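Local atomic coordinates of 6-phosphogluconolactonase (Shewanella baltica, PDB entry 3NWP), a protein that probably hydrolyses 6-phosphogluconolactone to 6-phosphogluconate, the lactonase step of the oxidative pentose phosphate pathway. Residues I189-V194 with A218-R223; K4-K9 with S200-A205. All coordinates share one frame; numbering follows the deposited sequence. Where two conformers were deposited one is given.

Interaction 1 (I189-V194 with A218-R223)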
loop_
_atom_site.group_PDB
_atom_site.type_symbol
_atom_site.label_atom_id
_atom_site.label_comp_id
_atom_site.label_asym_id
_atom_site.label_seq_id
_atom_site.Cartn_x
_atom_site.Cartn_y
_atom_site.Cartn_z
ATOM N N ILE A 189 3.200 8.968 -1.410
ATOM C CA ILE A 189 2.788 7.684 -1.929
ATOM C C ILE A 189 3.687 7.305 -3.081
ATOM O O ILE A 189 4.084 8.147 -3.921
ATOM C CB ILE A 189 1.312 7.820 -2.446
ATOM C CG1 ILE A 189 0.378 8.121 -1.283
ATOM C CG2 ILE A 189 0.917 6.559 -3.215
ATOM C CD1 ILE A 189 -1.047 8.492 -1.700
ATOM N N TYR A 190 4.043 6.008 -3.142
ATOM C CA TYR A 190 4.754 5.402 -4.277
ATOM C C TYR A 190 3.860 4.388 -4.922
ATOM O O TYR A 190 3.174 3.663 -4.193
ATOM C CB TYR A 190 6.025 4.711 -3.796
ATOM C CG TYR A 190 7.047 5.676 -3.292
ATOM C CD1 TYR A 190 7.802 6.417 -4.167
ATOM C CD2 TYR A 190 7.277 5.861 -1.936
ATOM C CE1 TYR A 190 8.698 7.382 -3.697
ATOM C CE2 TYR A 190 8.220 6.758 -1.456
ATOM C CZ TYR A 190 8.948 7.511 -2.361
ATOM O OH TYR A 190 9.857 8.452 -1.898
ATOM N N LEU A 191 3.754 4.392 -6.242
ATOM C CA LEU A 191 3.075 3.340 -6.955
ATOM C C LEU A 191 4.125 2.526 -7.705
ATOM O O LEU A 191 4.806 3.073 -8.588
ATOM C CB LEU A 191 2.080 3.930 -7.949
ATOM C CG LEU A 191 1.297 2.936 -8.770
ATOM C CD1 LEU A 191 0.461 1.952 -7.877
ATOM C CD2 LEU A 191 0.378 3.656 -9.768
ATOM N N HIS A 192 4.285 1.241 -7.367
ATOM C CA HIS A 192 5.340 0.369 -7.843
ATOM C C HIS A 192 4.716 -0.543 -8.869
ATOM O O HIS A 192 3.890 -1.426 -8.532
ATOM C CB HIS A 192 5.892 -0.371 -6.661
ATOM C CG HIS A 192 6.985 -1.337 -6.976
ATOM N ND1 HIS A 192 7.551 -2.131 -5.986
ATOM C CD2 HIS A 192 7.677 -1.584 -8.112
ATOM C CE1 HIS A 192 8.497 -2.870 -6.545
ATOM N NE2 HIS A 192 8.603 -2.556 -7.825
ATOM N N LEU A 193 5.123 -0.363 -10.120
ATOM C CA LEU A 193 4.609 -1.136 -11.235
ATOM C C LEU A 193 5.738 -1.831 -12.014
ATOM O O LEU A 193 6.827 -1.272 -12.173
ATOM C CB LEU A 193 3.892 -0.218 -12.236
ATOM C CG LEU A 193 2.806 0.697 -11.721
ATOM C CD1 LEU A 193 2.270 1.581 -12.862
ATOM C CD2 LEU A 193 1.685 -0.166 -11.106
ATOM N N VAL A 194 5.494 -3.050 -12.515
ATOM C CA VAL A 194 6.434 -3.757 -13.357
ATOM C C VAL A 194 5.725 -4.343 -14.578
ATOM O O VAL A 194 4.681 -5.012 -14.420
ATOM C CB VAL A 194 7.199 -4.860 -12.579
ATOM C CG1 VAL A 194 8.158 -5.684 -13.511
ATOM C CG2 VAL A 194 7.971 -4.223 -11.426
ATOM N N ALA A 218 -8.312 7.343 -7.753
ATOM C CA ALA A 218 -8.510 8.151 -6.559
ATOM C C ALA A 218 -7.206 8.674 -5.974
ATOM O O ALA A 218 -7.167 9.759 -5.401
ATOM C CB ALA A 218 -9.317 7.376 -5.489
ATOM N N VAL A 219 -6.130 7.915 -6.195
ATOM C CA VAL A 219 -4.771 8.302 -5.828
ATOM C C VAL A 219 -4.109 9.179 -6.912
ATOM O O VAL A 219 -3.541 10.219 -6.607
ATOM C CB VAL A 219 -3.919 7.049 -5.569
ATOM C CG1 VAL A 219 -2.442 7.390 -5.425
ATOM C CG2 VAL A 219 -4.432 6.320 -4.290
ATOM N N LEU A 220 -4.312 8.797 -8.169
ATOM C CA LEU A 220 -3.635 9.519 -9.290
ATOM C C LEU A 220 -4.218 10.869 -9.591
ATOM O O LEU A 220 -3.486 11.747 -10.057
ATOM C CB LEU A 220 -3.660 8.694 -10.553
ATOM C CG LEU A 220 -2.986 7.311 -10.483
ATOM C CD1 LEU A 220 -3.050 6.531 -11.797
ATOM C CD2 LEU A 220 -1.516 7.405 -9.951
ATOM N N ALA A 221 -5.511 11.047 -9.334
ATOM C CA ALA A 221 -6.208 12.259 -9.774
ATOM C C ALA A 221 -6.085 13.392 -8.794
ATOM O O ALA A 221 -6.279 14.566 -9.172
ATOM C CB ALA A 221 -7.660 11.951 -10.092
ATOM N N GLN A 222 -5.763 13.119 -7.549
ATOM C CA GLN A 222 -5.678 14.128 -6.498
ATOM C C GLN A 222 -4.306 14.831 -6.502
ATOM O O GLN A 222 -3.338 14.276 -7.023
ATOM C CB GLN A 222 -6.055 13.542 -5.139
ATOM C CG GLN A 222 -5.171 12.392 -4.652
ATOM C CD GLN A 222 -3.825 12.867 -4.170
ATOM O OE1 GLN A 222 -3.715 13.882 -3.448
ATOM N NE2 GLN A 222 -2.760 12.131 -4.548
ATOM N N ARG A 223 -4.276 16.052 -5.947
ATOM C CA ARG A 223 -3.125 16.942 -5.970
ATOM C C ARG A 223 -2.504 17.314 -4.667
ATOM O O ARG A 223 -1.537 18.080 -4.665
ATOM C CB ARG A 223 -3.586 18.282 -6.571
ATOM C CG ARG A 223 -4.200 18.084 -7.912
ATOM C CD ARG A 223 -3.136 17.491 -8.828
ATOM N NE ARG A 223 -3.577 17.610 -10.196
ATOM C CZ ARG A 223 -3.643 18.763 -10.850
ATOM N NH1 ARG A 223 -3.236 19.905 -10.278
ATOM N NH2 ARG A 223 -4.091 18.777 -12.085
#
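Ile189 and Val219 reach toward each other tip to tip across the gap between strand 189-194 and the short helix 217-220. A single methyl, Val219 CG1, meets both arms of the isoleucine: it lies 4.1 Å from Ile189 CG2 and equally 4.1 Å from Ile189 CD1, so that it sits against the fork of the side chain. The valine presents this methyl because CG1 is anti to its backbone N (chi1 170°), which leaves CG2 beside the N. Two residues further along the strand, Leu191 points to the same side of the sheet, and its CD2 comes to 4.2 Å from CD2 of Leu220. Leu220 starts from the flank of the helix, and it is the far end of its side chain that closes on the strand. All four residues are buried, and no hydrogen bond crosses between the segments.

Within segment 218-223, the Gln222 side chain folds back so that NE2 donates to Val219 O at 2.9 Å. The donor lies in the carbonyl plane and close to the plane of its own amide, with an N-H...O angle of 159°. OE1 of the same amide accepts from Thr225 N, bridging the turn that leads into strand 227-232.

Val219 also packs on Leu135 and Val227, while Tyr190 faces helix 14-36 on the sheet's other side. Strands 189-194 and 227-232 are parallel neighbours, and the helices linking them make a beta-alpha-beta crossover, the unit of a Rossmann-like alpha/beta sheet.

Interaction 2 (K4-K9 with S200-A205)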
loop_
_atom_site.group_PDB
_atom_site.type_symbol
_atom_site.label_atom_id
_atom_site.label_comp_id
_atom_site.label_asym_id
_atom_site.label_seq_id
_atom_site.Cartn_x
_atom_site.Cartn_y
_atom_site.Cartn_z
ATOM N N LYS A 4 -3.816 14.694 -15.971
ATOM C CA LYS A 4 -2.704 15.305 -16.719
ATOM C C LYS A 4 -1.436 15.513 -15.912
ATOM O O LYS A 4 -0.361 15.600 -16.511
ATOM C CB LYS A 4 -3.136 16.606 -17.402
ATOM C CG LYS A 4 -4.227 16.466 -18.470
ATOM C CD LYS A 4 -4.681 17.820 -18.949
ATOM C CE LYS A 4 -5.735 17.627 -20.057
ATOM N NZ LYS A 4 -6.028 18.942 -20.671
ATOM N N GLU A 5 -1.533 15.595 -14.589
ATOM C CA GLU A 5 -0.368 15.807 -13.756
ATOM C C GLU A 5 0.121 14.469 -13.222
ATOM O O GLU A 5 -0.659 13.711 -12.621
ATOM C CB GLU A 5 -0.702 16.745 -12.600
ATOM C CG GLU A 5 0.537 17.119 -11.818
ATOM C CD GLU A 5 0.288 18.083 -10.671
ATOM O OE1 GLU A 5 -0.092 19.226 -10.945
ATOM O OE2 GLU A 5 0.462 17.670 -9.486
ATOM N N THR A 6 1.390 14.159 -13.500
ATOM C CA THR A 6 1.998 12.892 -13.156
ATOM C C THR A 6 3.452 13.137 -12.731
ATOM O O THR A 6 4.099 14.125 -13.189
ATOM C CB THR A 6 1.978 11.821 -14.297
ATOM O OG1 THR A 6 2.936 12.166 -15.312
ATOM C CG2 THR A 6 0.577 11.591 -14.916
ATOM N N VAL A 7 4.005 12.213 -11.934
ATOM C CA VAL A 7 5.426 12.098 -11.668
ATOM C C VAL A 7 5.771 10.634 -11.934
ATOM O O VAL A 7 5.285 9.754 -11.213
ATOM C CB VAL A 7 5.828 12.488 -10.263
ATOM C CG1 VAL A 7 7.327 12.198 -9.992
ATOM C CG2 VAL A 7 5.514 13.984 -9.993
ATOM N N PHE A 8 6.589 10.380 -12.943
ATOM C CA PHE A 8 6.800 9.063 -13.472
ATOM C C PHE A 8 8.299 8.821 -13.599
ATOM O O PHE A 8 9.041 9.610 -14.230
ATOM C CB PHE A 8 6.105 8.942 -14.818
ATOM C CG PHE A 8 6.291 7.582 -15.451
ATOM C CD1 PHE A 8 5.473 6.508 -15.133
ATOM C CD2 PHE A 8 7.340 7.401 -16.351
ATOM C CE1 PHE A 8 5.690 5.235 -15.725
ATOM C CE2 PHE A 8 7.561 6.128 -16.921
ATOM C CZ PHE A 8 6.725 5.082 -16.612
ATOM N N LYS A 9 8.786 7.757 -12.971
ATOM C CA LYS A 9 10.205 7.363 -12.967
ATOM C C LYS A 9 10.341 5.968 -13.538
ATOM O O LYS A 9 9.761 5.008 -13.003
ATOM C CB LYS A 9 10.746 7.456 -11.565
ATOM C CG LYS A 9 10.667 8.867 -10.996
ATOM C CD LYS A 9 11.453 8.963 -9.704
ATOM C CE LYS A 9 11.346 10.356 -9.072
ATOM N NZ LYS A 9 12.403 10.453 -7.969
ATOM N N SER A 200 0.542 -0.364 -19.672
ATOM C CA SER A 200 -0.659 -0.130 -20.479
ATOM C C SER A 200 -1.873 0.223 -19.593
ATOM O O SER A 200 -2.617 1.155 -19.890
ATOM C CB SER A 200 -0.981 -1.383 -21.315
ATOM O OG SER A 200 -2.175 -1.181 -22.064
ATOM N N VAL A 201 -2.055 -0.523 -18.505
ATOM C CA VAL A 201 -3.160 -0.277 -17.560
ATOM C C VAL A 201 -3.016 1.078 -16.875
ATOM O O VAL A 201 -3.971 1.794 -16.667
ATOM C CB VAL A 201 -3.295 -1.452 -16.556
ATOM C CG1 VAL A 201 -4.326 -1.172 -15.463
ATOM C CG2 VAL A 201 -3.570 -2.760 -17.351
ATOM N N TYR A 202 -1.782 1.445 -16.502
ATOM C CA TYR A 202 -1.519 2.786 -15.930
ATOM C C TYR A 202 -1.930 3.893 -16.934
ATOM O O TYR A 202 -2.578 4.861 -16.563
ATOM C CB TYR A 202 -0.040 2.907 -15.518
ATOM C CG TYR A 202 0.393 4.324 -15.200
ATOM C CD1 TYR A 202 -0.007 4.982 -14.045
ATOM C CD2 TYR A 202 1.264 4.963 -16.031
ATOM C CE1 TYR A 202 0.399 6.278 -13.763
ATOM C CE2 TYR A 202 1.673 6.243 -15.760
ATOM C CZ TYR A 202 1.230 6.887 -14.621
ATOM O OH TYR A 202 1.669 8.167 -14.404
ATOM N N ARG A 203 -1.534 3.751 -18.190
ATOM C CA ARG A 203 -1.936 4.728 -19.204
ATOM C C ARG A 203 -3.467 4.775 -19.320
ATOM O O ARG A 203 -4.045 5.858 -19.461
ATOM C CB ARG A 203 -1.280 4.388 -20.561
ATOM C CG ARG A 203 0.237 4.507 -20.553
ATOM C CD ARG A 203 0.734 5.887 -20.414
ATOM N NE ARG A 203 0.246 6.760 -21.499
ATOM C CZ ARG A 203 0.541 8.050 -21.622
ATOM N NH1 ARG A 203 1.408 8.655 -20.803
ATOM N NH2 ARG A 203 0.018 8.713 -22.644
ATOM N N GLN A 204 -4.130 3.621 -19.272
ATOM C CA GLN A 204 -5.598 3.625 -19.249
ATOM C C GLN A 204 -6.138 4.359 -18.045
ATOM O O GLN A 204 -7.118 5.107 -18.132
ATOM C CB GLN A 204 -6.179 2.221 -19.244
ATOM C CG GLN A 204 -5.954 1.460 -20.502
ATOM C CD GLN A 204 -6.578 0.098 -20.389
ATOM O OE1 GLN A 204 -5.977 -0.823 -19.851
ATOM N NE2 GLN A 204 -7.818 -0.015 -20.815
ATOM N N ALA A 205 -5.516 4.152 -16.878
ATOM C CA ALA A 205 -5.964 4.842 -15.708
ATOM C C ALA A 205 -5.920 6.352 -15.884
ATOM O O ALA A 205 -6.805 7.050 -15.416
ATOM C CB ALA A 205 -5.117 4.433 -14.448
#
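The rings of Phe8 and Tyr202 run nearly parallel, with planes 19° apart, but are slid so far past each other that they barely overlap; their centroids are 5.8 Å apart. Contact is therefore made at one corner of each ring and obliquely: Tyr202 CE2 lies 3.9 Å from Phe8 CD1 and 4.1 Å from Phe8 CE1. Leu220 of helix 217-220 touches the tyrosine beside CE1, across the ring from the CE2 corner that meets Phe8, and does not cover the second face. The phenylalanine is bordered in turn by Leu199, Val229 and Trp231.

Both aromatic side chains leave their backbones with CG anti to N (chi1 179° for Phe8 and 168° for Tyr202), and this extended start carries the tyrosine from the helix across to the N-terminal segment. There its hydroxyl end meets Thr6, whose CG2 and CB stand 3.6 Å and 3.7 Å from Tyr202 OH. The threonine thus turns its methyl side to the oxygen, and the meeting is a van der Waals one. Replacing Tyr202 by an alanine would probably open a gap between the helix and segment 4-9, leaving Phe8 without its neighbouring ring and Thr6 without the hydroxyl end it packs on.

The contact is only partly buried. A hexaethylene glycol, probably from the crystallisation liquor, lies close to the Thr6 side chain and is hydrogen-bonded by Arg203 NH1. Further along the helix, Arg217 binds the carbonyl oxygens of Gln204 and Ala205. Segment 4-9 leads into strand 8-11, which pairs in parallel with strand 227-232 at the border of the sheet; helix 196-206 packs over this border through Tyr202, as helices do on the faces of open-sheet alpha/beta folds.

Helix 196-206 follows strand 189-194 of interaction 1 and precedes helix 217-220, so the two contacts interleave along the chain; their centres are 8 Å apart. Apolar side chains join them. Leu193 CD1 reaches Tyr202 CB at 3.8 Å, and Leu220 CD1 lies 4.0 Å from both Tyr202 CE1 and Ala205 CB, so Leu220 serves the packing of each. At the surface, Arg223 NH1 and Glu5 OE1 form a long, weak ion pair of 3.3 Å. Both contacts reach the same sheet, with strand 227-232 linking strands 189-194 and 8-11. Glycerol, probably from the crystallisation liquor, comes within about 5 Å of the side chains of Leu220 and Thr6.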